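Local coordinates for positive phenol-degradative gene regulator (Ralstonia sp. E2, PDB 5FRW), which probably activates transcription of phenol-degradation genes as a sigma-54-dependent, ATP-binding regulator, its phenol-sensing N-terminal domain being the part present here, at residues A[108-113]-A[128-133]; A[170-175]-A[185-190]. All coordinates share one frame; numbering follows the deposited sequence.

How the contacts relate
Contact 1 pairs 108-113 with 128-133, and contact 2 pairs 170-175 with 185-190; the first hairpin is complete along the chain before the second begins. Both belong to one four-stranded antiparallel sheet in the order 109-118, 123-131, 185-191, 170-176, so the two hairpins meet along their second strands. Their centres lie about 11 Å apart, and the seam carries probable hydrogen bonds from Trp-130 N to Cys-185 O (2.8 Å) and from Ile-187 N to Phe-128 O (3.0 Å). The same sheet face borders the bound phenol and, at the Cys-185 end, the zinc ion, so sensor pocket and metal site share one framework.

Contact 1: A[108-113]-A[128-133]; sequences VRVTPL and FLWEDS. With IPH (phenol), chain C.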
loop_
_atom_site.group_PDB
_atom_site.type_symbol
_atom_site.label_atom_id
_atom_site.label_comp_id
_atom_site.label_asym_id
_atom_site.label_seq_id
_atom_site.Cartn_x
_atom_site.Cartn_y
_atom_site.Cartn_z
ATOM N N VAL A 108 6.222 -2.790 10.310
ATOM C CA VAL A 108 6.986 -3.624 11.220
ATOM C C VAL A 108 7.276 -2.838 12.497
ATOM O O VAL A 108 7.367 -1.611 12.469
ATOM C CB VAL A 108 8.305 -4.115 10.522
ATOM C CG1 VAL A 108 9.229 -2.943 10.202
ATOM C CG2 VAL A 108 9.046 -5.137 11.373
ATOM N N ARG A 109 7.407 -3.542 13.615
ATOM C CA ARG A 109 7.892 -2.930 14.851
ATOM C C ARG A 109 9.402 -3.025 14.887
ATOM O O ARG A 109 9.959 -4.126 14.948
ATOM C CB ARG A 109 7.300 -3.623 16.081
ATOM C CG ARG A 109 7.981 -3.261 17.398
ATOM C CD ARG A 109 7.501 -1.916 17.908
ATOM N NE ARG A 109 8.207 -1.475 19.108
ATOM C CZ ARG A 109 7.874 -1.829 20.347
ATOM N NH1 ARG A 109 6.857 -2.651 20.553
ATOM N NH2 ARG A 109 8.565 -1.371 21.377
ATOM N N VAL A 110 10.068 -1.876 14.842
ATOM C CA VAL A 110 11.523 -1.857 14.739
ATOM C C VAL A 110 12.184 -1.487 16.053
ATOM O O VAL A 110 11.806 -0.509 16.694
ATOM C CB VAL A 110 12.012 -0.871 13.649
ATOM C CG1 VAL A 110 13.471 -1.152 13.298
ATOM C CG2 VAL A 110 11.164 -0.988 12.399
ATOM N N THR A 111 13.178 -2.279 16.444
ATOM C CA THR A 111 14.008 -1.979 17.611
ATOM C C THR A 111 15.477 -1.951 17.246
ATOM O O THR A 111 16.039 -2.975 16.882
ATOM C CB THR A 111 13.828 -3.017 18.727
ATOM O OG1 THR A 111 12.438 -3.137 19.056
ATOM C CG2 THR A 111 14.630 -2.614 19.961
ATOM N N PRO A 112 16.110 -0.780 17.339
ATOM C CA PRO A 112 17.544 -0.757 17.058
ATOM C C PRO A 112 18.290 -1.625 18.065
ATOM O O PRO A 112 18.071 -1.471 19.264
ATOM C CB PRO A 112 17.914 0.717 17.220
ATOM C CG PRO A 112 16.628 1.453 17.060
ATOM C CD PRO A 112 15.587 0.559 17.648
ATOM N N LEU A 113 19.136 -2.532 17.598
ATOM C CA LEU A 113 19.903 -3.377 18.512
ATOM C C LEU A 113 21.238 -2.720 18.878
ATOM O O LEU A 113 21.518 -2.481 20.046
ATOM C CB LEU A 113 20.116 -4.753 17.898
ATOM C CG LEU A 113 18.840 -5.585 17.942
ATOM C CD1 LEU A 113 18.947 -6.812 17.035
ATOM C CD2 LEU A 113 18.541 -5.966 19.384
ATOM N N PHE A 128 19.192 -4.317 13.715
ATOM C CA PHE A 128 17.862 -3.994 14.222
ATOM C C PHE A 128 17.077 -5.275 14.378
ATOM O O PHE A 128 17.273 -6.213 13.609
ATOM C CB PHE A 128 17.105 -3.049 13.269
ATOM C CG PHE A 128 17.859 -1.799 12.915
ATOM C CD1 PHE A 128 18.855 -1.819 11.958
ATOM C CD2 PHE A 128 17.563 -0.599 13.540
ATOM C CE1 PHE A 128 19.556 -0.656 11.632
ATOM C CE2 PHE A 128 18.258 0.563 13.224
ATOM C CZ PHE A 128 19.253 0.532 12.272
ATOM N N LEU A 129 16.181 -5.295 15.356
ATOM C CA LEU A 129 15.186 -6.347 15.502
ATOM C C LEU A 129 13.894 -5.907 14.805
ATOM O O LEU A 129 13.490 -4.745 14.909
ATOM C CB LEU A 129 14.955 -6.635 16.991
ATOM C CG LEU A 129 13.627 -7.200 17.509
ATOM C CD1 LEU A 129 13.502 -8.676 17.212
ATOM C CD2 LEU A 129 13.482 -6.972 19.011
ATOM N N TRP A 130 13.285 -6.827 14.066
ATOM C CA TRP A 130 11.999 -6.612 13.426
ATOM C C TRP A 130 10.948 -7.534 14.024
ATOM O O TRP A 130 11.028 -8.751 13.855
ATOM C CB TRP A 130 12.074 -6.879 11.934
ATOM C CG TRP A 130 12.557 -5.724 11.096
ATOM C CD1 TRP A 130 12.741 -4.429 11.492
ATOM C CD2 TRP A 130 12.912 -5.775 9.710
ATOM N NE1 TRP A 130 13.179 -3.670 10.431
ATOM C CE2 TRP A 130 13.290 -4.476 9.325
ATOM C CE3 TRP A 130 12.941 -6.796 8.753
ATOM C CZ2 TRP A 130 13.690 -4.171 8.024
ATOM C CZ3 TRP A 130 13.351 -6.483 7.457
ATOM C CH2 TRP A 130 13.707 -5.183 7.109
ATOM N N GLU A 131 9.947 -6.959 14.683
ATOM C CA GLU A 131 8.858 -7.750 15.251
ATOM C C GLU A 131 7.581 -7.494 14.464
ATOM O O GLU A 131 7.319 -6.363 14.040
ATOM C CB GLU A 131 8.663 -7.421 16.735
ATOM C CG GLU A 131 9.860 -7.786 17.595
ATOM C CD GLU A 131 9.768 -7.254 19.013
ATOM O OE1 GLU A 131 9.965 -6.030 19.217
ATOM O OE2 GLU A 131 9.510 -8.070 19.929
ATOM N N ASP A 132 6.815 -8.560 14.243
ATOM C CA ASP A 132 5.520 -8.488 13.556
ATOM C C ASP A 132 5.599 -7.932 12.120
ATOM O O ASP A 132 4.736 -7.150 11.704
ATOM C CB ASP A 132 4.563 -7.642 14.390
ATOM C CG ASP A 132 4.281 -8.269 15.750
ATOM O OD1 ASP A 132 4.149 -9.515 15.819
ATOM O OD2 ASP A 132 4.249 -7.523 16.756
ATOM N N SER A 133 6.621 -8.343 11.370
ATOM C CA SER A 133 6.753 -7.927 9.976
ATOM C C SER A 133 5.508 -8.326 9.210
ATOM O O SER A 133 5.156 -9.505 9.183
ATOM C CB SER A 133 7.980 -8.554 9.311
ATOM O OG SER A 133 9.154 -8.280 10.042
HETATM C C1 IPH C . 14.244 0.118 9.520
HETATM C C2 IPH C . 15.495 -0.248 10.015
HETATM C C3 IPH C . 16.586 0.581 9.815
HETATM C C4 IPH C . 16.416 1.771 9.122
HETATM C C5 IPH C . 15.172 2.140 8.630
HETATM C C6 IPH C . 14.079 1.309 8.826
HETATM O O1 IPH C . 13.138 -0.724 9.716
HETATM O O HOH W 1 11.261 -4.742 17.507
#
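Val-110 sits between Phe-128 and Trp-130 on the sheet face that receives phenol. Its CG1, anti to the backbone N (chi1 -164°), lies 3.8 Å from Trp-130 CD1 at the edge of the indole and 4.1 Å from Phe-128 CB. The phenyl ring of Phe-128 lies against the ligand: phenol C3 stands over the ring centre, 3.6 Å from Phe-128 CZ, while Pro-112 approaches the same ring obliquely. One face of the indole takes Val-108 CG1 in a CH-pi contact, and the edge of Trp-130 presents NE1 to phenol O1 at 3.0 Å, with an N-H...O angle of 151°. His-102 ND1 also hydrogen-bonds the ligand, so two protein groups grip the hydroxyl oxygen while Phe-128 packs against the ligand's carbon ring.

Residues 109-113 and 128-131 form the two arms of an antiparallel hairpin. Arg-109 with Glu-131 and Thr-111 with Leu-129 are hydrogen-bonded pairs, each joined by two backbone bonds; Glu-131 N to Arg-109 O is nearly straight at 178°.

On the face carrying Arg-109, Thr-111, Leu-129 and Glu-131 the chemistry becomes polar. A water sits among Arg-109 O (2.9 Å from the water oxygen), Thr-111 OG1 and Glu-131 OE1, linking both strands. Arg-109 and Glu-131 run side by side, yet NH1 of Arg-109 remains 4.8 Å from OE1 of Glu-131; the guanidinium instead hydrogen-bonds Lys-28 O of the second subunit. Asp-132 O, in the turn, likewise accepts a bond from Arg-38 of that subunit.

This division of chemistry is consistent with the hairpin supplying one of the two polar anchors for phenol, Trp-130 NE1, together with the packing of Phe-128, while Arg-109 on the other face and Asp-132 just after the strand bind the second subunit.

Contact 2: A[170-175]-A[185-190]; sequences ILYREL and CRILGK. With ZN (zinc ion), chain D; IPH (phenol), chain C.
Tyr-172 spans the distance from the outer strand 170-174 to the phenol pocket, over the neighbouring strand 185-190. Its CB lies 3.8 Å from Leu-188 O, the carbonyl that accepts the bond from Arg-173 N. With CG anti to the carbonyl carbon (chi1 -75°), the ring lies across Gly-189, whose CA makes a CH-pi contact over one face, 3.6 Å from the ring centroid. Further out, Tyr-172 CD2 meets Ile-187 CD1 at 3.4 Å, and CE2 stays beside the same methyl group. At the tip OH is 3.7 Å from phenol C3 and hydrogen-bonds the hydroxyls of Tyr-124 and Thr-162, which tie it to strand 123-131 and helix 152-166.

The two strands form an antiparallel hairpin of the V4R domain, with Leu-171/Lys-190 and Arg-173/Leu-188 as its hydrogen-bonded pairs. Beyond them Leu-175 N donates to Arg-186 O at 2.7 Å, and Leu-175 CB lies over one face of the Arg-186 guanidinium, whose NE forms a salt bridge with Glu-176.

On the face of Tyr-172, Glu-174 reaches the zinc ion through an extended chain: CG passes Ile-187 CG2, and OE2 binds the metal at 2.0 Å. Cys-185 SG binds it at 2.2 Å from the partner strand, and Cys-151 and Cys-177 complete the four-ligand site.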
loop_
_atom_site.group_PDB
_atom_site.type_symbol
_atom_site.label_atom_id
_atom_site.label_comp_id
_atom_site.label_asym_id
_atom_site.label_seq_id
_atom_site.Cartn_x
_atom_site.Cartn_y
_atom_site.Cartn_z
ATOM N N ILE A 170 24.070 2.080 1.529
ATOM C CA ILE A 170 24.093 1.229 2.695
ATOM C C ILE A 170 23.158 0.074 2.377
ATOM O O ILE A 170 21.948 0.280 2.216
ATOM C CB ILE A 170 23.619 1.978 3.967
ATOM C CG1 ILE A 170 24.369 3.299 4.149
ATOM C CG2 ILE A 170 23.700 1.083 5.212
ATOM C CD1 ILE A 170 25.872 3.153 4.374
ATOM N N LEU A 171 23.702 -1.130 2.240
ATOM C CA LEU A 171 22.861 -2.280 1.948
ATOM C C LEU A 171 22.499 -3.020 3.227
ATOM O O LEU A 171 23.316 -3.123 4.140
ATOM C CB LEU A 171 23.555 -3.234 0.982
ATOM C CG LEU A 171 23.896 -2.726 -0.414
ATOM C CD1 LEU A 171 24.551 -3.850 -1.202
ATOM C CD2 LEU A 171 22.655 -2.227 -1.126
ATOM N N TYR A 172 21.267 -3.526 3.293
ATOM C CA TYR A 172 20.836 -4.357 4.421
ATOM C C TYR A 172 20.557 -5.786 4.026
ATOM O O TYR A 172 20.151 -6.066 2.903
ATOM C CB TYR A 172 19.573 -3.822 5.071
ATOM C CG TYR A 172 19.739 -2.602 5.931
ATOM C CD1 TYR A 172 19.925 -1.348 5.369
ATOM C CD2 TYR A 172 19.634 -2.699 7.305
ATOM C CE1 TYR A 172 20.034 -0.227 6.163
ATOM C CE2 TYR A 172 19.729 -1.591 8.109
ATOM C CZ TYR A 172 19.929 -0.352 7.537
ATOM O OH TYR A 172 20.014 0.763 8.354
ATOM N N ARG A 173 20.740 -6.678 4.987
ATOM C CA ARG A 173 20.450 -8.090 4.801
ATOM C C ARG A 173 19.705 -8.616 6.013
ATOM O O ARG A 173 20.011 -8.245 7.148
ATOM C CB ARG A 173 21.746 -8.870 4.584
ATOM C CG ARG A 173 21.574 -10.176 3.823
ATOM C CD ARG A 173 22.930 -10.707 3.355
ATOM N NE ARG A 173 23.082 -10.585 1.905
ATOM C CZ ARG A 173 24.219 -10.801 1.253
ATOM N NH1 ARG A 173 25.322 -11.140 1.921
ATOM N NH2 ARG A 173 24.256 -10.665 -0.068
ATOM N N GLU A 174 18.708 -9.461 5.776
ATOM C CA GLU A 174 18.042 -10.146 6.879
ATOM C C GLU A 174 18.880 -11.335 7.305
ATOM O O GLU A 174 19.149 -12.195 6.487
ATOM C CB GLU A 174 16.665 -10.625 6.470
ATOM C CG GLU A 174 15.570 -9.590 6.505
ATOM C CD GLU A 174 14.195 -10.234 6.340
ATOM O OE1 GLU A 174 13.860 -10.635 5.206
ATOM O OE2 GLU A 174 13.466 -10.361 7.342
ATOM N N LEU A 175 19.301 -11.376 8.566
ATOM C CA LEU A 175 20.035 -12.530 9.101
ATOM C C LEU A 175 19.091 -13.570 9.711
ATOM O O LEU A 175 19.465 -14.723 9.902
ATOM C CB LEU A 175 21.048 -12.097 10.149
ATOM C CG LEU A 175 21.992 -10.966 9.729
ATOM C CD1 LEU A 175 23.041 -10.753 10.805
ATOM C CD2 LEU A 175 22.639 -11.266 8.377
ATOM N N CYS A 185 12.343 -11.132 12.953
ATOM C CA CYS A 185 13.325 -10.871 11.914
ATOM C C CYS A 185 14.484 -10.077 12.525
ATOM O O CYS A 185 14.319 -9.395 13.532
ATOM C CB CYS A 185 12.707 -10.108 10.728
ATOM S SG CYS A 185 11.320 -10.913 9.860
ATOM N N ARG A 186 15.661 -10.168 11.921
ATOM C CA ARG A 186 16.792 -9.368 12.377
ATOM C C ARG A 186 17.667 -9.027 11.181
ATOM O O ARG A 186 17.888 -9.844 10.287
ATOM C CB ARG A 186 17.584 -10.103 13.460
ATOM C CG ARG A 186 18.721 -9.323 14.061
ATOM C CD ARG A 186 19.399 -10.107 15.174
ATOM N NE ARG A 186 19.972 -11.345 14.656
ATOM C CZ ARG A 186 21.160 -11.430 14.064
ATOM N NH1 ARG A 186 21.917 -10.347 13.915
ATOM N NH2 ARG A 186 21.590 -12.604 13.622
ATOM N N ILE A 187 18.136 -7.791 11.157
ATOM C CA ILE A 187 18.829 -7.281 9.989
ATOM C C ILE A 187 20.138 -6.612 10.361
ATOM O O ILE A 187 20.336 -6.217 11.515
ATOM C CB ILE A 187 17.955 -6.264 9.230
ATOM C CG1 ILE A 187 17.918 -4.937 9.997
ATOM C CG2 ILE A 187 16.540 -6.840 9.026
ATOM C CD1 ILE A 187 17.126 -3.798 9.310
ATOM N N LEU A 188 21.021 -6.497 9.369
ATOM C CA LEU A 188 22.312 -5.821 9.513
ATOM C C LEU A 188 22.516 -4.901 8.322
ATOM O O LEU A 188 22.334 -5.314 7.183
ATOM C CB LEU A 188 23.480 -6.834 9.601
ATOM C CG LEU A 188 24.901 -6.272 9.394
ATOM C CD1 LEU A 188 25.308 -5.320 10.525
ATOM C CD2 LEU A 188 25.970 -7.375 9.183
ATOM N N GLY A 189 22.867 -3.651 8.574
ATOM C CA GLY A 189 23.109 -2.717 7.487
ATOM C C GLY A 189 24.511 -2.158 7.590
ATOM O O GLY A 189 24.938 -1.796 8.683
ATOM N N LYS A 190 25.214 -2.081 6.458
ATOM C CA LYS A 190 26.554 -1.496 6.401
ATOM C C LYS A 190 26.899 -1.118 4.958
ATOM O O LYS A 190 26.242 -1.589 4.018
ATOM C CB LYS A 190 27.592 -2.470 6.982
ATOM C CG LYS A 190 27.809 -3.719 6.163
ATOM C CD LYS A 190 28.432 -4.825 7.016
ATOM C CE LYS A 190 28.736 -6.064 6.184
ATOM N NZ LYS A 190 29.357 -7.143 6.994
HETATM ZN ZN ZN D . 11.604 -11.036 7.636
HETATM C C1 IPH C . 14.244 0.118 9.520
HETATM C C2 IPH C . 15.495 -0.248 10.015
HETATM C C3 IPH C . 16.586 0.581 9.815
HETATM C C4 IPH C . 16.416 1.771 9.122
HETATM C C5 IPH C . 15.172 2.140 8.630
HETATM C C6 IPH C . 14.079 1.309 8.826
HETATM O O1 IPH C . 13.138 -0.724 9.716
#